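Local coordinates for protein oxalate--CoA ligase (PDB 5IE2) that belongs to the ANL superfamily of AMP-binding enzymes, with a large N-terminal part followed by a small C-terminal domain, and holds ATP in a pocket, at residues E94-L99 and A121-I126; L282-S287 and P307-Y312; V440-P445 and E452-V457. All coordinates share one frame; numbering follows the deposited sequence. Where two conformers were deposited one is given.

Interaction 1: residues E94-L99 and A121-I126; sequences EFEFYL and ASKLKI
E96 and K123 carry the polar side of this contact. Both leave their helices with CG anti to the backbone N (chi1 172° and 177°) and stay extended, so two long chains reach out from the backbones and cross obliquely near their tips. K123 NZ donates to E96 OE1 over 2.6 Å, a hydrogen bond within a salt bridge, and meets the syn lone pair, on the side of the other oxygen. The methylenes behind the ammonium follow it in: K123 CE is 3.0 Å from E96 OE1. K123 is an exposed residue, so the pair sits at the outer margin of the contact.

Two helices of the N-terminal part of this ANL-family enzyme meet here, 92-101 and the end of 115-123. The chain between them forms strand 104-110, and strand 127-132 follows the second helix, parallel to 104-110 in the same sheet. Strand 104-110 lies beneath the pair: L99 touches S104 and A121 touches L107.

Beneath the ion pair the packing is aliphatic. L124 CD1 is the most engaged methyl, standing 3.7 Å from L99 CB and 3.6 Å from the carbonyl oxygen E96 O, while both L124 methyls lie against E96 CG. I126 sends CD1 to L99 CB from further along, at 4.1 Å. The third partner of L99 is A121, reached by L99 CD1 at 4.3 Å from A121 CB.

At the end of helix 115-123 the backbone turns with positive phi at K125 (59°): I126 N bonds A121 O at 2.9 Å and K125 N bonds S122 O, a Schellman motif, and I126 then points its side chain toward L99.

Interaction 2: residues L282-S287 and P307-Y312; sequences LRFIRS and PVLEAY. With ATP (adenosine-5'-triphosphate), chain C.
From CB, on the same face of the strand pair as its bridge partner S287, E310 runs out with CG anti to the backbone N (chi1 -168°) and the chain extended from there. Its CG passes 3.9 Å from S287 O and CD lies 3.8 Å from ATP N6. At the tip, OE2 accepts from ATP N6 at 3.1 Å, from a water at 3.0 Å and from L292 N. Three donors on one oxygen would favour the ionised carboxylate. That water in turn accepts from S287 OG and so bridges the two strands' side chains. ATP N6 gives its other bond to A311 O at 2.9 Å, and the ring edge of Y312 faces ATP N7. Y312 opens the Y-x-x-T-E motif of the ANL family, whose T315 also bonds ATP.

Behind the pocket four backbone bonds, I285 N to P307 O, L309 N to I285 O, S287 N to L309 O and A311 N to S287 O, zip the strands together.

This is the parallel pair of a beta-alpha-beta unit: helix 294-304 connects the strands and covers I285 and V308, helix 261-273 touches I285 and S287, and strands 256-259 and 319-323 continue the sheet beyond them.

Interaction 3: residues V440-P445 and E452-V457; sequences VAFGVP and EINCAV
F442 holds its CG between the backbone N and the carbonyl carbon, the crowded position (chi1 57°), and this folds the ring back across the partner strand. CE1 lands 3.6 Å from N454 CB and CE2 reaches C455 C at 3.6 Å, while N454 O lies over one ring face, offset toward the rim. V440 takes the same first torsion with its CG1, which comes 4.1 Å from A456 CB.

The frame is an antiparallel beta hairpin of the C-terminal domain, strands 436-446 and 450-459. Paired bonds join V440 with A456, F442 with N454 and V444 with E452, the straightest being N454 N to F442 O at 174°. Helix 503-510 covers the face with V440, F442 and A456; helix 423-430 packs on the one with A441, I453 and C455, where I453 CD1 meets A441 CB at 4.0 Å.

V444 puts CG2 in the crowded position, 4.0 Å from E452 CB, and crosses the N454 side chain at about a right angle. E452 starts anti to its backbone N but bends at chi2 (51°), bringing OE1 to I453 N at 2.9 Å through its anti lone pair; OE2 is salt-bridged to R416.

Interactions 2 and 3 are buried strand pairings, whereas interaction 1 is partly buried, one helix against the end of another and the turn after it, with a charged margin. Their bonding follows: backbone ladders hold the strands, parallel in 2 and antiparallel in 3, while 1 relies on one ion pair and aliphatic side chains. Interactions 1 and 2 fall in the N-terminal AMP-binding range but on opposite sides of the chain's centre, their centres 39 Å apart; interaction 3 belongs to the C-terminal domain. No two of the three touch or share an element. ATP is bonded by residues of interaction 2, and the side chain of V440 in interaction 3 is about 12 Å from it.

Interaction 1: residues E94-L99 and A121-I126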
loop_
_atom_site.group_PDB
_atom_site.type_symbol
_atom_site.label_atom_id
_atom_site.label_comp_id
_atom_site.label_asym_id
_atom_site.label_seq_id
_atom_site.Cartn_x
_atom_site.Cartn_y
_atom_site.Cartn_z
ATOM N N GLU A 94 1.645 -6.587 -21.042
ATOM C CA GLU A 94 1.693 -6.740 -19.578
ATOM C C GLU A 94 0.443 -7.446 -19.085
ATOM O O GLU A 94 0.521 -8.397 -18.295
ATOM C CB GLU A 94 1.848 -5.397 -18.903
ATOM C CG GLU A 94 3.217 -4.746 -19.224
ATOM C CD GLU A 94 3.354 -3.322 -18.696
ATOM O OE1 GLU A 94 2.474 -2.472 -18.930
ATOM O OE2 GLU A 94 4.341 -3.060 -17.986
ATOM N N PHE A 95 -0.714 -7.001 -19.557
ATOM C CA PHE A 95 -1.959 -7.676 -19.173
ATOM C C PHE A 95 -1.959 -9.145 -19.558
ATOM O O PHE A 95 -2.422 -9.985 -18.783
ATOM C CB PHE A 95 -3.174 -7.011 -19.792
ATOM C CG PHE A 95 -3.721 -5.848 -18.995
ATOM C CD1 PHE A 95 -4.206 -6.024 -17.700
ATOM C CD2 PHE A 95 -3.798 -4.566 -19.580
ATOM C CE1 PHE A 95 -4.763 -4.937 -16.973
ATOM C CE2 PHE A 95 -4.360 -3.499 -18.873
ATOM C CZ PHE A 95 -4.818 -3.677 -17.559
ATOM N N GLU A 96 -1.449 -9.472 -20.731
ATOM C CA GLU A 96 -1.427 -10.865 -21.147
ATOM C C GLU A 96 -0.559 -11.663 -20.191
ATOM O O GLU A 96 -0.951 -12.774 -19.739
ATOM C CB GLU A 96 -0.927 -11.017 -22.593
ATOM C CG GLU A 96 -0.712 -12.472 -22.951
ATOM C CD GLU A 96 -0.287 -12.721 -24.403
ATOM O OE1 GLU A 96 -0.414 -11.798 -25.245
ATOM O OE2 GLU A 96 0.166 -13.852 -24.681
ATOM N N PHE A 97 0.584 -11.089 -19.825
ATOM C CA PHE A 97 1.440 -11.768 -18.856
ATOM C C PHE A 97 0.755 -11.986 -17.490
ATOM O O PHE A 97 0.830 -13.083 -16.939
ATOM C CB PHE A 97 2.751 -11.006 -18.621
ATOM C CG PHE A 97 3.620 -11.649 -17.563
ATOM C CD1 PHE A 97 4.466 -12.696 -17.900
ATOM C CD2 PHE A 97 3.543 -11.249 -16.236
ATOM C CE1 PHE A 97 5.259 -13.315 -16.931
ATOM C CE2 PHE A 97 4.312 -11.882 -15.246
ATOM C CZ PHE A 97 5.180 -12.913 -15.608
ATOM N N TYR A 98 0.141 -10.940 -16.924
ATOM C CA TYR A 98 -0.402 -11.063 -15.580
ATOM C C TYR A 98 -1.681 -11.901 -15.558
ATOM O O TYR A 98 -1.959 -12.584 -14.577
ATOM C CB TYR A 98 -0.659 -9.655 -14.982
ATOM C CG TYR A 98 0.661 -8.991 -14.609
ATOM C CD1 TYR A 98 1.479 -9.565 -13.646
ATOM C CD2 TYR A 98 1.099 -7.819 -15.243
ATOM C CE1 TYR A 98 2.705 -9.015 -13.318
ATOM C CE2 TYR A 98 2.335 -7.247 -14.919
ATOM C CZ TYR A 98 3.129 -7.852 -13.939
ATOM O OH TYR A 98 4.368 -7.333 -13.576
ATOM N N LEU A 99 -2.478 -11.812 -16.609
ATOM C CA LEU A 99 -3.666 -12.649 -16.714
ATOM C C LEU A 99 -3.270 -14.117 -16.793
ATOM O O LEU A 99 -3.881 -14.942 -16.119
ATOM C CB LEU A 99 -4.519 -12.264 -17.919
ATOM C CG LEU A 99 -5.296 -10.952 -17.822
ATOM C CD1 LEU A 99 -5.853 -10.632 -19.199
ATOM C CD2 LEU A 99 -6.490 -11.079 -16.818
ATOM N N ALA A 121 -7.273 -10.311 -22.822
ATOM C CA ALA A 121 -8.227 -11.351 -22.401
ATOM C C ALA A 121 -8.746 -12.083 -23.654
ATOM O O ALA A 121 -8.858 -13.304 -23.658
ATOM C CB ALA A 121 -9.397 -10.741 -21.574
ATOM N N SER A 122 -9.037 -11.340 -24.719
ATOM C CA SER A 122 -9.486 -11.972 -25.951
ATOM C C SER A 122 -8.418 -12.906 -26.528
ATOM O O SER A 122 -8.736 -14.025 -26.954
ATOM C CB SER A 122 -9.866 -10.914 -26.981
ATOM O OG SER A 122 -10.252 -11.536 -28.186
ATOM N N LYS A 123 -7.165 -12.455 -26.532
ATOM C CA LYS A 123 -6.084 -13.299 -27.055
ATOM C C LYS A 123 -5.963 -14.597 -26.251
ATOM O O LYS A 123 -5.695 -15.660 -26.800
ATOM C CB LYS A 123 -4.758 -12.528 -27.038
ATOM C CG LYS A 123 -3.548 -13.323 -27.486
ATOM C CD LYS A 123 -2.334 -12.414 -27.627
ATOM C CE LYS A 123 -1.042 -13.203 -27.860
ATOM N NZ LYS A 123 0.161 -12.293 -27.783
ATOM N N LEU A 124 -6.215 -14.519 -24.947
ATOM C CA LEU A 124 -6.109 -15.683 -24.086
ATOM C C LEU A 124 -7.429 -16.439 -23.923
ATOM O O LEU A 124 -7.469 -17.383 -23.153
ATOM C CB LEU A 124 -5.630 -15.266 -22.703
ATOM C CG LEU A 124 -4.233 -14.689 -22.556
ATOM C CD1 LEU A 124 -4.036 -14.033 -21.130
ATOM C CD2 LEU A 124 -3.168 -15.764 -22.830
ATOM N N LYS A 125 -8.485 -16.004 -24.607
ATOM C CA LYS A 125 -9.815 -16.626 -24.527
ATOM C C LYS A 125 -10.377 -16.625 -23.105
ATOM O O LYS A 125 -11.009 -17.573 -22.668
ATOM C CB LYS A 125 -9.773 -18.060 -25.096
ATOM C CG LYS A 125 -9.387 -18.096 -26.579
ATOM C CD LYS A 125 -10.365 -17.220 -27.364
ATOM C CE LYS A 125 -10.246 -17.360 -28.899
ATOM N NZ LYS A 125 -11.484 -16.849 -29.613
ATOM N N ILE A 126 -10.165 -15.514 -22.405
ATOM C CA ILE A 126 -10.721 -15.315 -21.059
ATOM C C ILE A 126 -11.964 -14.438 -21.168
ATOM O O ILE A 126 -11.905 -13.358 -21.756
ATOM C CB ILE A 126 -9.669 -14.636 -20.135
ATOM C CG1 ILE A 126 -8.495 -15.596 -19.918
ATOM C CG2 ILE A 126 -10.260 -14.200 -18.802
ATOM C CD1 ILE A 126 -7.305 -14.927 -19.276
#

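Interaction 2: residues L282-S287 and P307-Y312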
loop_
_atom_site.group_PDB
_atom_site.type_symbol
_atom_site.label_atom_id
_atom_site.label_comp_id
_atom_site.label_asym_id
_atom_site.label_seq_id
_atom_site.Cartn_x
_atom_site.Cartn_y
_atom_site.Cartn_z
ATOM N N LEU A 282 -8.057 16.058 12.378
ATOM C CA LEU A 282 -7.972 14.585 12.198
ATOM C C LEU A 282 -7.449 13.930 13.480
ATOM O O LEU A 282 -6.680 14.545 14.235
ATOM C CB LEU A 282 -7.035 14.276 11.041
ATOM C CG LEU A 282 -7.416 14.925 9.736
ATOM C CD1 LEU A 282 -6.366 14.596 8.612
ATOM C CD2 LEU A 282 -8.850 14.501 9.301
ATOM N N ARG A 283 -7.844 12.686 13.719
ATOM C CA ARG A 283 -7.292 11.886 14.784
ATOM C C ARG A 283 -5.805 11.592 14.542
ATOM O O ARG A 283 -4.999 11.633 15.471
ATOM C CB ARG A 283 -8.053 10.544 14.917
ATOM C CG ARG A 283 -9.398 10.633 15.544
ATOM C CD ARG A 283 -9.657 9.331 16.405
ATOM N NE ARG A 283 -9.809 8.176 15.577
ATOM C CZ ARG A 283 -9.060 7.076 15.648
ATOM N NH1 ARG A 283 -8.050 6.950 16.524
ATOM N NH2 ARG A 283 -9.356 6.083 14.842
ATOM N N PHE A 284 -5.459 11.291 13.304
ATOM C CA PHE A 284 -4.061 11.002 12.944
ATOM C C PHE A 284 -3.913 11.018 11.440
ATOM O O PHE A 284 -4.890 10.955 10.675
ATOM C CB PHE A 284 -3.574 9.625 13.501
ATOM C CG PHE A 284 -4.292 8.442 12.895
ATOM C CD1 PHE A 284 -3.769 7.752 11.804
ATOM C CD2 PHE A 284 -5.514 8.035 13.408
ATOM C CE1 PHE A 284 -4.449 6.660 11.267
ATOM C CE2 PHE A 284 -6.188 6.950 12.886
ATOM C CZ PHE A 284 -5.671 6.260 11.811
ATOM N N ILE A 285 -2.665 11.080 11.007
ATOM C CA ILE A 285 -2.319 10.973 9.602
ATOM C C ILE A 285 -1.327 9.823 9.547
ATOM O O ILE A 285 -0.451 9.773 10.380
ATOM C CB ILE A 285 -1.686 12.280 9.059
ATOM C CG1 ILE A 285 -2.792 13.359 8.921
ATOM C CG2 ILE A 285 -0.989 12.028 7.659
ATOM C CD1 ILE A 285 -2.158 14.791 8.667
ATOM N N ARG A 286 -1.506 8.906 8.600
ATOM C CA ARG A 286 -0.626 7.754 8.539
ATOM C C ARG A 286 0.285 7.784 7.306
ATOM O O ARG A 286 -0.122 8.264 6.229
ATOM C CB ARG A 286 -1.499 6.482 8.565
ATOM C CG ARG A 286 -0.671 5.160 8.528
ATOM C CD ARG A 286 -1.684 4.007 8.539
ATOM N NE ARG A 286 -1.009 2.699 8.564
ATOM C CZ ARG A 286 -0.844 1.890 7.513
ATOM N NH1 ARG A 286 -1.249 2.224 6.272
ATOM N NH2 ARG A 286 -0.250 0.712 7.709
ATOM N N SER A 287 1.528 7.265 7.467
ATOM C CA SER A 287 2.429 7.123 6.340
ATOM C C SER A 287 2.974 5.696 6.313
ATOM O O SER A 287 3.182 5.145 7.359
ATOM C CB SER A 287 3.586 8.149 6.459
ATOM O OG SER A 287 4.486 8.079 5.338
ATOM N N PRO A 307 -1.288 14.140 14.824
ATOM C CA PRO A 307 -0.106 13.255 14.949
ATOM C C PRO A 307 0.122 12.424 13.680
ATOM O O PRO A 307 -0.828 11.891 13.100
ATOM C CB PRO A 307 -0.451 12.352 16.146
ATOM C CG PRO A 307 -1.986 12.328 16.126
ATOM C CD PRO A 307 -2.361 13.761 15.761
ATOM N N VAL A 308 1.391 12.282 13.286
ATOM C CA VAL A 308 1.741 11.540 12.068
ATOM C C VAL A 308 2.388 10.237 12.474
ATOM O O VAL A 308 3.428 10.258 13.137
ATOM C CB VAL A 308 2.670 12.348 11.178
ATOM C CG1 VAL A 308 3.164 11.507 9.986
ATOM C CG2 VAL A 308 1.886 13.584 10.654
ATOM N N LEU A 309 1.726 9.128 12.142
ATOM C CA LEU A 309 2.138 7.785 12.590
ATOM C C LEU A 309 2.660 6.999 11.398
ATOM O O LEU A 309 1.910 6.715 10.444
ATOM C CB LEU A 309 0.950 7.053 13.219
ATOM C CG LEU A 309 0.160 7.888 14.246
ATOM C CD1 LEU A 309 -1.040 7.056 14.776
ATOM C CD2 LEU A 309 1.109 8.311 15.432
ATOM N N GLU A 310 3.937 6.649 11.460
ATOM C CA GLU A 310 4.549 5.862 10.405
ATOM C C GLU A 310 4.441 4.363 10.672
ATOM O O GLU A 310 4.613 3.902 11.812
ATOM C CB GLU A 310 6.036 6.242 10.272
ATOM C CG GLU A 310 6.638 5.670 8.992
ATOM C CD GLU A 310 8.096 6.018 8.758
ATOM O OE1 GLU A 310 8.759 6.582 9.659
ATOM O OE2 GLU A 310 8.585 5.694 7.644
ATOM N N ALA A 311 4.114 3.629 9.623
ATOM C CA ALA A 311 3.999 2.171 9.703
ATOM C C ALA A 311 4.954 1.536 8.677
ATOM O O ALA A 311 5.383 2.206 7.738
ATOM C CB ALA A 311 2.574 1.719 9.406
ATOM N N TYR A 312 5.201 0.238 8.839
ATOM C CA TYR A 312 6.044 -0.574 7.957
ATOM C C TYR A 312 5.201 -1.764 7.475
ATOM O O TYR A 312 4.497 -2.385 8.267
ATOM C CB TYR A 312 7.279 -1.019 8.743
ATOM C CG TYR A 312 8.108 -2.187 8.205
ATOM C CD1 TYR A 312 8.650 -2.159 6.916
ATOM C CD2 TYR A 312 8.461 -3.227 9.051
ATOM C CE1 TYR A 312 9.500 -3.220 6.440
ATOM C CE2 TYR A 312 9.304 -4.255 8.615
ATOM C CZ TYR A 312 9.794 -4.258 7.322
ATOM O OH TYR A 312 10.591 -5.302 6.917
HETATM P PG ATP C . 9.757 -6.126 -4.620
HETATM O O1G ATP C . 11.256 -5.853 -4.490
HETATM O O2G ATP C . 9.361 -6.602 -5.973
HETATM O O3G ATP C . 9.267 -7.061 -3.517
HETATM P PB ATP C . 8.715 -3.984 -2.990
HETATM O O1B ATP C . 8.730 -2.478 -3.145
HETATM O O2B ATP C . 9.584 -4.658 -1.990
HETATM O O3B ATP C . 8.953 -4.718 -4.438
HETATM P PA ATP C . 6.117 -3.851 -1.590
HETATM O O1A ATP C . 5.577 -5.093 -0.894
HETATM O O2A ATP C . 5.187 -2.937 -2.289
HETATM O O3A ATP C . 7.149 -4.369 -2.718
HETATM O "O5'" ATP C . 7.060 -3.063 -0.564
HETATM C "C5'" ATP C . 7.417 -3.550 0.753
HETATM C "C4'" ATP C . 8.785 -2.928 1.084
HETATM O "O4'" ATP C . 8.621 -1.509 1.271
HETATM C "C3'" ATP C . 9.305 -3.360 2.420
HETATM O "O3'" ATP C . 9.945 -4.629 2.299
HETATM C "C2'" ATP C . 10.277 -2.257 2.780
HETATM O "O2'" ATP C . 11.471 -2.408 1.995
HETATM C "C1'" ATP C . 9.569 -1.058 2.221
HETATM N N9 ATP C . 8.829 -0.297 3.256
HETATM C C8 ATP C . 7.541 -0.398 3.607
HETATM N N7 ATP C . 7.267 0.515 4.589
HETATM C C5 ATP C . 8.429 1.209 4.823
HETATM C C6 ATP C . 8.832 2.321 5.715
HETATM N N6 ATP C . 7.901 2.919 6.531
HETATM N N1 ATP C . 10.117 2.734 5.629
HETATM C C2 ATP C . 11.010 2.168 4.784
HETATM N N3 ATP C . 10.716 1.142 3.944
HETATM C C4 ATP C . 9.439 0.661 3.945
HETATM O O HOH W 1 6.270 6.004 5.763
#

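Interaction 3: residues V440-P445 and E452-V457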
loop_
_atom_site.group_PDB
_atom_site.type_symbol
_atom_site.label_atom_id
_atom_site.label_comp_id
_atom_site.label_asym_id
_atom_site.label_seq_id
_atom_site.Cartn_x
_atom_site.Cartn_y
_atom_site.Cartn_z
ATOM N N VAL A 440 16.761 11.623 -3.784
ATOM C CA VAL A 440 16.891 10.170 -3.673
ATOM C C VAL A 440 18.365 9.797 -3.768
ATOM O O VAL A 440 19.084 10.272 -4.659
ATOM C CB VAL A 440 16.083 9.384 -4.774
ATOM C CG1 VAL A 440 16.528 9.824 -6.165
ATOM C CG2 VAL A 440 16.259 7.861 -4.622
ATOM N N ALA A 441 18.840 8.990 -2.823
ATOM C CA ALA A 441 20.226 8.520 -2.854
ATOM C C ALA A 441 20.281 7.111 -3.394
ATOM O O ALA A 441 19.307 6.377 -3.255
ATOM C CB ALA A 441 20.873 8.567 -1.442
ATOM N N PHE A 442 21.434 6.708 -3.942
ATOM C CA PHE A 442 21.544 5.399 -4.585
ATOM C C PHE A 442 22.996 4.989 -4.763
ATOM O O PHE A 442 23.901 5.836 -4.830
ATOM C CB PHE A 442 20.804 5.391 -5.947
ATOM C CG PHE A 442 21.271 6.456 -6.924
ATOM C CD1 PHE A 442 22.322 6.196 -7.787
ATOM C CD2 PHE A 442 20.631 7.684 -7.007
ATOM C CE1 PHE A 442 22.755 7.157 -8.700
ATOM C CE2 PHE A 442 21.054 8.648 -7.922
ATOM C CZ PHE A 442 22.127 8.381 -8.760
ATOM N N GLY A 443 23.232 3.673 -4.813
ATOM C CA GLY A 443 24.577 3.142 -4.937
ATOM C C GLY A 443 24.991 3.068 -6.404
ATOM O O GLY A 443 24.160 2.930 -7.287
ATOM N N VAL A 444 26.285 3.181 -6.659
ATOM C CA VAL A 444 26.803 3.085 -8.015
ATOM C C VAL A 444 28.118 2.308 -7.955
ATOM O O VAL A 444 28.757 2.249 -6.907
ATOM C CB VAL A 444 27.026 4.483 -8.673
ATOM C CG1 VAL A 444 25.758 5.297 -8.621
ATOM C CG2 VAL A 444 28.179 5.245 -8.015
ATOM N N PRO A 445 28.532 1.706 -9.081
ATOM C CA PRO A 445 29.812 1.012 -9.036
ATOM C C PRO A 445 30.958 1.994 -8.835
ATOM O O PRO A 445 30.870 3.152 -9.283
ATOM C CB PRO A 445 29.890 0.333 -10.407
ATOM C CG PRO A 445 28.971 1.112 -11.265
ATOM C CD PRO A 445 27.860 1.533 -10.381
ATOM N N GLU A 452 29.858 3.261 -4.458
ATOM C CA GLU A 452 29.909 4.633 -3.999
ATOM C C GLU A 452 28.475 5.126 -3.899
ATOM O O GLU A 452 27.576 4.573 -4.508
ATOM C CB GLU A 452 30.759 5.480 -4.965
ATOM C CG GLU A 452 31.020 6.942 -4.576
ATOM C CD GLU A 452 31.560 7.093 -3.156
ATOM O OE1 GLU A 452 30.725 7.282 -2.237
ATOM O OE2 GLU A 452 32.795 7.019 -2.949
ATOM N N ILE A 453 28.252 6.159 -3.112
ATOM C CA ILE A 453 26.939 6.763 -3.051
ATOM C C ILE A 453 26.866 8.002 -3.961
ATOM O O ILE A 453 27.781 8.834 -3.961
ATOM C CB ILE A 453 26.566 7.158 -1.606
ATOM C CG1 ILE A 453 25.249 7.926 -1.590
ATOM C CG2 ILE A 453 27.731 7.952 -0.939
ATOM C CD1 ILE A 453 24.648 8.020 -0.197
ATOM N N ASN A 454 25.769 8.072 -4.721
ATOM C CA ASN A 454 25.361 9.240 -5.490
ATOM C C ASN A 454 23.940 9.629 -5.093
ATOM O O ASN A 454 23.278 8.905 -4.360
ATOM C CB ASN A 454 25.409 8.955 -6.987
ATOM C CG ASN A 454 26.809 8.962 -7.564
ATOM O OD1 ASN A 454 27.817 8.981 -6.858
ATOM N ND2 ASN A 454 26.868 8.948 -8.874
ATOM N N CYS A 455 23.447 10.759 -5.582
ATOM C CA CYS A 455 22.062 11.096 -5.346
ATOM C C CYS A 455 21.507 11.959 -6.501
ATOM O O CYS A 455 22.279 12.448 -7.312
ATOM C CB CYS A 455 21.916 11.831 -4.016
ATOM S SG CYS A 455 22.530 13.544 -4.021
ATOM N N ALA A 456 20.188 12.120 -6.550
ATOM C CA ALA A 456 19.521 13.051 -7.468
ATOM C C ALA A 456 18.545 13.903 -6.687
ATOM O O ALA A 456 17.854 13.400 -5.759
ATOM C CB ALA A 456 18.804 12.278 -8.582
ATOM N N VAL A 457 18.480 15.184 -7.018
ATOM C CA VAL A 457 17.540 16.059 -6.353
ATOM C C VAL A 457 16.725 16.856 -7.377
ATOM O O VAL A 457 17.203 17.173 -8.479
ATOM C CB VAL A 457 18.241 17.069 -5.377
ATOM C CG1 VAL A 457 19.000 16.354 -4.302
ATOM C CG2 VAL A 457 19.180 17.933 -6.119
#